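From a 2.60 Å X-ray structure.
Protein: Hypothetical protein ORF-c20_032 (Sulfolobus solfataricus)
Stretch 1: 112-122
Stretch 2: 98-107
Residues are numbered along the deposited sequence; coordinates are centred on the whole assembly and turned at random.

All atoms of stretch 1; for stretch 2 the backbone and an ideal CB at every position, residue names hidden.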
ATOM      1  N   LEU A 112      -8.249  -5.401   0.906  1.00 40.74           N
ATOM      2  CA  LEU A 112      -6.860  -5.517   0.505  1.00 38.70           C
ATOM      3  C   LEU A 112      -6.573  -6.892  -0.062  1.00 37.51           C
ATOM      4  O   LEU A 112      -6.496  -7.866   0.670  1.00 39.02           O
ATOM      5  CB  LEU A 112      -5.950  -5.270   1.702  1.00 38.94           C
ATOM      6  CG  LEU A 112      -5.826  -3.835   2.191  1.00 39.46           C
ATOM      7  CD1 LEU A 112      -5.080  -3.805   3.528  1.00 38.65           C
ATOM      8  CD2 LEU A 112      -5.100  -3.017   1.129  1.00 39.28           C
ATOM      9  N   VAL A 113      -6.409  -6.967  -1.371  1.00 36.56           N
ATOM     10  CA  VAL A 113      -6.123  -8.231  -2.031  1.00 33.67           C
ATOM     11  C   VAL A 113      -4.852  -8.083  -2.850  1.00 32.98           C
ATOM     12  O   VAL A 113      -4.807  -7.304  -3.799  1.00 31.49           O
ATOM     13  CB  VAL A 113      -7.285  -8.640  -2.959  1.00 32.75           C
ATOM     14  CG1 VAL A 113      -6.878  -9.815  -3.817  1.00 32.04           C
ATOM     15  CG2 VAL A 113      -8.505  -8.983  -2.136  1.00 30.35           C
ATOM     16  N   LEU A 114      -3.813  -8.818  -2.473  1.00 33.63           N
ATOM     17  CA  LEU A 114      -2.556  -8.750  -3.199  1.00 34.65           C
ATOM     18  C   LEU A 114      -2.789  -8.930  -4.696  1.00 36.48           C
ATOM     19  O   LEU A 114      -3.689  -9.658  -5.116  1.00 37.35           O
ATOM     20  CB  LEU A 114      -1.604  -9.823  -2.683  1.00 34.85           C
ATOM     21  CG  LEU A 114      -0.481  -9.377  -1.738  1.00 36.82           C
ATOM     22  CD1 LEU A 114      -1.004  -8.428  -0.688  1.00 36.74           C
ATOM     23  CD2 LEU A 114       0.144 -10.619  -1.086  1.00 39.14           C
ATOM     24  N   LYS A 115      -1.987  -8.248  -5.501  1.00 39.02           N
ATOM     25  CA  LYS A 115      -2.093  -8.332  -6.956  1.00 38.85           C
ATOM     26  C   LYS A 115      -0.678  -8.275  -7.500  1.00 39.29           C
ATOM     27  O   LYS A 115       0.257  -7.941  -6.776  1.00 39.97           O
ATOM     28  CB  LYS A 115      -2.921  -7.159  -7.496  1.00 41.07           C
ATOM     29  CG  LYS A 115      -3.157  -7.159  -9.003  1.00 42.86           C
ATOM     30  CD  LYS A 115      -4.013  -5.957  -9.409  1.00 44.78           C
ATOM     31  CE  LYS A 115      -4.463  -6.009 -10.873  1.00 45.94           C
ATOM     32  NZ  LYS A 115      -3.339  -5.860 -11.840  1.00 47.42           N
ATOM     33  N   GLU A 116      -0.512  -8.609  -8.770  1.00 40.97           N
ATOM     34  CA  GLU A 116       0.812  -8.573  -9.359  1.00 42.59           C
ATOM     35  C   GLU A 116       1.002  -7.403 -10.318  1.00 41.78           C
ATOM     36  O   GLU A 116       0.058  -6.929 -10.941  1.00 40.93           O
ATOM     37  CB  GLU A 116       1.111  -9.899 -10.064  1.00 46.00           C
ATOM     38  CG  GLU A 116       1.647 -10.984  -9.126  1.00 52.52           C
ATOM     39  CD  GLU A 116       2.984 -10.599  -8.467  1.00 58.00           C
ATOM     40  OE1 GLU A 116       3.526 -11.424  -7.688  1.00 58.39           O
ATOM     41  OE2 GLU A 116       3.493  -9.477  -8.727  1.00 60.13           O
ATOM     42  N   GLY A 117       2.233  -6.926 -10.420  1.00 40.52           N
ATOM     43  CA  GLY A 117       2.491  -5.822 -11.315  1.00 41.68           C
ATOM     44  C   GLY A 117       2.600  -4.479 -10.622  1.00 41.51           C
ATOM     45  O   GLY A 117       2.615  -4.398  -9.389  1.00 40.44           O
ATOM     46  N   ASP A 118       2.674  -3.422 -11.426  1.00 40.15           N
ATOM     47  CA  ASP A 118       2.794  -2.077 -10.895  1.00 39.30           C
ATOM     48  C   ASP A 118       1.511  -1.261 -10.993  1.00 39.17           C
ATOM     49  O   ASP A 118       1.420  -0.176 -10.413  1.00 40.15           O
ATOM     50  CB  ASP A 118       3.942  -1.365 -11.586  1.00 38.38           C
ATOM     51  CG  ASP A 118       5.266  -2.011 -11.287  1.00 39.30           C
ATOM     52  OD1 ASP A 118       5.631  -2.071 -10.096  1.00 38.61           O
ATOM     53  OD2 ASP A 118       5.941  -2.464 -12.235  1.00 41.81           O
ATOM     54  N   ASP A 119       0.527  -1.787 -11.718  1.00 38.34           N
ATOM     55  CA  ASP A 119      -0.760  -1.115 -11.854  1.00 36.89           C
ATOM     56  C   ASP A 119      -1.600  -1.555 -10.654  1.00 35.30           C
ATOM     57  O   ASP A 119      -2.619  -2.248 -10.787  1.00 34.74           O
ATOM     58  CB  ASP A 119      -1.435  -1.523 -13.162  1.00 39.08           C
ATOM     59  CG  ASP A 119      -2.781  -0.858 -13.357  1.00 41.02           C
ATOM     60  OD1 ASP A 119      -2.853   0.382 -13.288  1.00 42.35           O
ATOM     61  OD2 ASP A 119      -3.769  -1.581 -13.587  1.00 43.77           O
ATOM     62  N   VAL A 120      -1.142  -1.130  -9.478  1.00 32.75           N
ATOM     63  CA  VAL A 120      -1.767  -1.461  -8.202  1.00 29.01           C
ATOM     64  C   VAL A 120      -1.558  -0.321  -7.213  1.00 26.63           C
ATOM     65  O   VAL A 120      -0.897   0.653  -7.523  1.00 26.05           O
ATOM     66  CB  VAL A 120      -1.087  -2.703  -7.597  1.00 29.23           C
ATOM     67  CG1 VAL A 120      -1.282  -3.904  -8.498  1.00 27.03           C
ATOM     68  CG2 VAL A 120       0.413  -2.415  -7.410  1.00 24.53           C
ATOM     69  N   ILE A 121      -2.131  -0.449  -6.024  1.00 27.19           N
ATOM     70  CA  ILE A 121      -1.916   0.540  -4.970  1.00 27.36           C
ATOM     71  C   ILE A 121      -0.721  -0.058  -4.245  1.00 26.72           C
ATOM     72  O   ILE A 121      -0.858  -1.033  -3.514  1.00 26.82           O
ATOM     73  CB  ILE A 121      -3.088   0.621  -3.981  1.00 27.76           C
ATOM     74  CG1 ILE A 121      -4.317   1.215  -4.673  1.00 27.75           C
ATOM     75  CG2 ILE A 121      -2.683   1.469  -2.780  1.00 28.25           C
ATOM     76  CD1 ILE A 121      -5.572   1.179  -3.824  1.00 27.78           C
ATOM     77  N   LYS A 122       0.450   0.521  -4.453  1.00 25.81           N
ATOM     78  CA  LYS A 122       1.667  -0.012  -3.868  1.00 26.03           C
ATOM     79  C   LYS A 122       2.025   0.523  -2.480  1.00 27.12           C
ATOM     80  O   LYS A 122       2.103   1.734  -2.264  1.00 28.12           O
ATOM     81  CB  LYS A 122       2.818   0.237  -4.840  1.00 25.00           C
ATOM     82  CG  LYS A 122       4.022  -0.634  -4.616  1.00 26.86           C
ATOM     83  CD  LYS A 122       5.094  -0.323  -5.629  1.00 29.88           C
ATOM     84  CE  LYS A 122       4.636  -0.655  -7.032  1.00 33.37           C
ATOM     85  NZ  LYS A 122       5.589  -0.151  -8.061  1.00 35.77           N
ATOM     86  N   UNK A  98       7.623  -4.768  -0.377  1.00 33.34           N
ATOM     87  CA  UNK A  98       6.705  -4.188  -1.342  1.00 31.23           C
ATOM     88  C   UNK A  98       5.397  -4.961  -1.371  1.00 31.39           C
ATOM     89  O   UNK A  98       5.362  -6.118  -1.772  1.00 32.96           O
ATOM     90  CB  UNK A  98       7.337  -4.161  -2.735  1.00 31.23           C
ATOM     91  N   UNK A  99       4.316  -4.325  -0.949  1.00 30.11           N
ATOM     92  CA  UNK A  99       3.023  -4.980  -0.972  1.00 29.50           C
ATOM     93  C   UNK A  99       2.157  -4.306  -2.024  1.00 29.88           C
ATOM     94  O   UNK A  99       1.743  -3.164  -1.841  1.00 31.59           O
ATOM     95  CB  UNK A  99       2.355  -4.936   0.404  1.00 29.50           C
ATOM     96  N   UNK A 100       1.892  -4.994  -3.130  1.00 30.23           N
ATOM     97  CA  UNK A 100       1.064  -4.415  -4.180  1.00 30.13           C
ATOM     98  C   UNK A 100      -0.387  -4.861  -4.071  1.00 30.73           C
ATOM     99  O   UNK A 100      -0.701  -6.022  -4.287  1.00 31.34           O
ATOM    100  CB  UNK A 100       1.620  -4.789  -5.555  1.00 30.13           C
ATOM    101  N   UNK A 101      -1.272  -3.926  -3.741  1.00 31.49           N
ATOM    102  CA  UNK A 101      -2.689  -4.239  -3.584  1.00 34.17           C
ATOM    103  C   UNK A 101      -3.524  -3.947  -4.819  1.00 36.43           C
ATOM    104  O   UNK A 101      -3.163  -3.113  -5.653  1.00 39.23           O
ATOM    105  CB  UNK A 101      -3.258  -3.456  -2.399  1.00 34.17           C
ATOM    106  N   UNK A 102      -4.649  -4.641  -4.925  1.00 37.23           N
ATOM    107  CA  UNK A 102      -5.559  -4.503  -6.063  1.00 38.13           C
ATOM    108  C   UNK A 102      -6.406  -3.235  -5.985  1.00 38.13           C
ATOM    109  O   UNK A 102      -7.173  -3.059  -5.042  1.00 39.84           O
ATOM    110  CB  UNK A 102      -6.475  -5.726  -6.148  1.00 38.13           C
ATOM    111  N   UNK A 103      -6.282  -2.361  -6.978  1.00 39.20           N
ATOM    112  CA  UNK A 103      -7.066  -1.127  -6.997  1.00 40.22           C
ATOM    113  C   UNK A 103      -8.567  -1.400  -7.009  1.00 41.38           C
ATOM    114  O   UNK A 103      -9.320  -0.803  -6.248  1.00 41.22           O
ATOM    115  CB  UNK A 103      -6.685  -0.283  -8.215  1.00 40.22           C
ATOM    116  N   UNK A 104      -8.989  -2.309  -7.884  1.00 44.45           N
ATOM    117  CA  UNK A 104     -10.395  -2.686  -8.030  1.00 45.62           C
ATOM    118  C   UNK A 104     -11.010  -3.095  -6.695  1.00 44.25           C
ATOM    119  O   UNK A 104     -12.014  -2.530  -6.266  1.00 43.36           O
ATOM    120  CB  UNK A 104     -10.533  -3.829  -9.038  1.00 45.62           C
ATOM    121  N   UNK A 105     -10.396  -4.077  -6.047  1.00 42.51           N
ATOM    122  CA  UNK A 105     -10.869  -4.575  -4.768  1.00 42.94           C
ATOM    123  C   UNK A 105     -10.986  -3.555  -3.643  1.00 43.86           C
ATOM    124  O   UNK A 105     -11.901  -3.641  -2.818  1.00 43.51           O
ATOM    125  CB  UNK A 105      -9.935  -5.696  -4.309  1.00 42.94           C
ATOM    126  N   UNK A 106     -10.068  -2.594  -3.592  1.00 44.08           N
ATOM    127  CA  UNK A 106     -10.108  -1.604  -2.522  1.00 43.12           C
ATOM    128  C   UNK A 106     -11.198  -0.557  -2.727  1.00 44.10           C
ATOM    129  O   UNK A 106     -11.923  -0.220  -1.796  1.00 43.74           O
ATOM    130  CB  UNK A 106      -8.748  -0.912  -2.406  1.00 43.12           C
ATOM    131  N   UNK A 107     -11.320  -0.045  -3.945  1.00 45.34           N
ATOM    132  CA  UNK A 107     -12.326   0.970  -4.225  1.00 48.60           C
ATOM    133  C   UNK A 107     -13.735   0.398  -4.374  1.00 49.34           C
ATOM    134  O   UNK A 107     -14.729   1.100  -4.164  1.00 49.31           O
ATOM    135  CB  UNK A 107     -11.946   1.729  -5.498  1.00 48.60           C
TER

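Position 98 lies in an extended strand, its CA-to-CB bond sideways and its ideal CB 5.2 Å from Lys122 CG. An aromatic or aliphatic chain could lie along the lysine. It is Tyr98, whose ring edge meets Lys122, CD1 to Lys122 CD being 4.3 Å.

Position 99, also extended, has its ideal CB 5.0 Å from Leu114 CD1, so an apolar residue is plausible. It is Leu99.

At position 100 the backbone pairs antiparallel with Lys122 without hydrogen bonds (CA to CA 4.5 Å), yet its O accepts from Lys115 N at 2.8 Å. The ideal CB sits 3.2 Å from Val120 CG2, a tight fit, and 4.0 Å from Gly117 O. With that carbonyl and the Asp118 carboxylate in reach, a long donor, arginine or lysine, is favoured. Arg100 is found, with chi1 (26°) and chi2 (-99°) between wells. NE donates to Gly117 O (3.1 Å), and NH2 forms a salt bridge with Asp118 OD1 (2.6 Å). Both acceptors lie near the guanidinium plane, while Lys122 CE covers one face.

Position 101 is held by two bonds to Ile121: its N donates to Ile121 O and its O accepts from Ile121 N, each 2.9 Å. The ideal CB, 4.0 Å from Leu112 CD2, points to the side of the sheet shared with Ile121. A large apolar residue fits. Phe101 takes Leu112 CD2 over its ring face, 3.5 Å from the centroid of that ring, and CE1 meets Leu114 CD1 at 3.5 Å.

Position 102 donates N to Val113 O (2.9 Å) and precedes a helix, which suits aspartate, asparagine, serine or threonine. Asp102 caps it: its OD2 accepts from the backbone N of position 105 at 2.6 Å.

Position 103 is helical, its ideal CB 4.5 Å from Ile121 CG1, with the Asp119 carboxylate farther out. A long, basic chain could serve both. Lys103 packs CG against Ile121 CG1 (3.6 Å) and bridges NZ to Asp119 OD1 (2.9 Å).

Position 104 has nothing of stretch 1 within 5.5 Å of its ideal CB; polar residues would do. It is Gln104.

Position 105 points toward Val113, its ideal CB 4.2 Å from Val113 CB; aliphatic or aromatic residues suit. Tyr105 receives Val113 CG2 over its ring face, 4.0 Å from the centroid.

Position 106 points toward Ile121 CD1, 4.1 Å from the ideal CB, favouring an aliphatic residue. Leu106 touches Ile121 CD1 through CD2 (3.4 Å) and Leu112 CD2 through CD1 (3.6 Å).

Position 107 meets nothing here; it is Ile107.

Stretch 2 (98-107) YLRFDKQYLI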
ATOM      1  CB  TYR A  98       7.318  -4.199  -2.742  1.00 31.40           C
ATOM      2  CG  TYR A  98       8.526  -3.309  -2.896  1.00 34.42           C
ATOM      3  CD1 TYR A  98       8.469  -2.150  -3.672  1.00 36.14           C
ATOM      4  CD2 TYR A  98       9.731  -3.616  -2.260  1.00 36.11           C
ATOM      5  CE1 TYR A  98       9.581  -1.315  -3.810  1.00 36.13           C
ATOM      6  CE2 TYR A  98      10.847  -2.792  -2.393  1.00 36.72           C
ATOM      7  CZ  TYR A  98      10.764  -1.643  -3.171  1.00 37.26           C
ATOM      8  OH  TYR A  98      11.868  -0.832  -3.312  1.00 38.65           O
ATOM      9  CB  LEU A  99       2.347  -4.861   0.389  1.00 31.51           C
ATOM     10  CG  LEU A  99       3.184  -5.181   1.626  1.00 32.75           C
ATOM     11  CD1 LEU A  99       2.314  -5.032   2.863  1.00 32.46           C
ATOM     12  CD2 LEU A  99       3.740  -6.585   1.524  1.00 33.37           C
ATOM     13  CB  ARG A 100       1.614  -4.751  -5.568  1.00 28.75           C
ATOM     14  CG  ARG A 100       2.425  -5.998  -5.663  1.00 31.15           C
ATOM     15  CD  ARG A 100       3.911  -5.685  -5.645  1.00 31.82           C
ATOM     16  NE  ARG A 100       4.292  -4.885  -6.799  1.00 35.36           N
ATOM     17  CZ  ARG A 100       5.544  -4.585  -7.129  1.00 36.21           C
ATOM     18  NH1 ARG A 100       6.556  -5.022  -6.396  1.00 36.13           N
ATOM     19  NH2 ARG A 100       5.783  -3.841  -8.200  1.00 37.67           N
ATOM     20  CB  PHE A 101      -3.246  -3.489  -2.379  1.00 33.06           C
ATOM     21  CG  PHE A 101      -2.661  -3.947  -1.075  1.00 34.46           C
ATOM     22  CD1 PHE A 101      -3.057  -5.159  -0.509  1.00 34.15           C
ATOM     23  CD2 PHE A 101      -1.677  -3.199  -0.438  1.00 33.17           C
ATOM     24  CE1 PHE A 101      -2.479  -5.619   0.670  1.00 34.20           C
ATOM     25  CE2 PHE A 101      -1.088  -3.650   0.744  1.00 33.97           C
ATOM     26  CZ  PHE A 101      -1.491  -4.865   1.300  1.00 34.04           C
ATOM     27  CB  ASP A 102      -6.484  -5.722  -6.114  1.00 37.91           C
ATOM     28  CG  ASP A 102      -7.315  -5.773  -7.369  1.00 38.19           C
ATOM     29  OD1 ASP A 102      -6.843  -6.372  -8.360  1.00 37.59           O
ATOM     30  OD2 ASP A 102      -8.433  -5.208  -7.370  1.00 37.73           O
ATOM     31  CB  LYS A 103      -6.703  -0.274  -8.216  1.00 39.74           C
ATOM     32  CG  LYS A 103      -5.453   0.546  -8.020  1.00 42.15           C
ATOM     33  CD  LYS A 103      -5.267   1.592  -9.116  1.00 42.14           C
ATOM     34  CE  LYS A 103      -4.842   0.972 -10.427  1.00 41.55           C
ATOM     35  NZ  LYS A 103      -4.332   2.018 -11.337  1.00 41.52           N
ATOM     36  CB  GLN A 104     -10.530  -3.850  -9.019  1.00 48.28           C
ATOM     37  CG  GLN A 104      -9.910  -3.626 -10.413  1.00 52.58           C
ATOM     38  CD  GLN A 104      -8.408  -3.937 -10.493  1.00 53.76           C
ATOM     39  OE1 GLN A 104      -7.880  -4.224 -11.571  1.00 54.14           O
ATOM     40  NE2 GLN A 104      -7.719  -3.869  -9.359  1.00 53.69           N
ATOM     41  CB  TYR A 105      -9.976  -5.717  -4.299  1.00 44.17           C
ATOM     42  CG  TYR A 105     -10.351  -7.046  -4.895  1.00 45.91           C
ATOM     43  CD1 TYR A 105     -11.531  -7.683  -4.526  1.00 46.50           C
ATOM     44  CD2 TYR A 105      -9.533  -7.665  -5.832  1.00 46.43           C
ATOM     45  CE1 TYR A 105     -11.885  -8.898  -5.070  1.00 47.39           C
ATOM     46  CE2 TYR A 105      -9.879  -8.878  -6.385  1.00 47.76           C
ATOM     47  CZ  TYR A 105     -11.057  -9.494  -6.000  1.00 48.94           C
ATOM     48  OH  TYR A 105     -11.394 -10.715  -6.542  1.00 51.40           O
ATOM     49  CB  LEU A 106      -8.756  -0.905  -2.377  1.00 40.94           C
ATOM     50  CG  LEU A 106      -8.585  -0.246  -1.006  1.00 40.24           C
ATOM     51  CD1 LEU A 106      -8.068  -1.286  -0.023  1.00 38.69           C
ATOM     52  CD2 LEU A 106      -7.621   0.921  -1.081  1.00 38.18           C
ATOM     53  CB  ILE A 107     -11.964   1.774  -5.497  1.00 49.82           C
ATOM     54  CG1 ILE A 107     -11.486   0.826  -6.592  1.00 50.80           C
ATOM     55  CG2 ILE A 107     -10.893   2.799  -5.174  1.00 51.80           C
ATOM     56  CD1 ILE A 107     -10.986   1.515  -7.835  1.00 51.44           C
TER
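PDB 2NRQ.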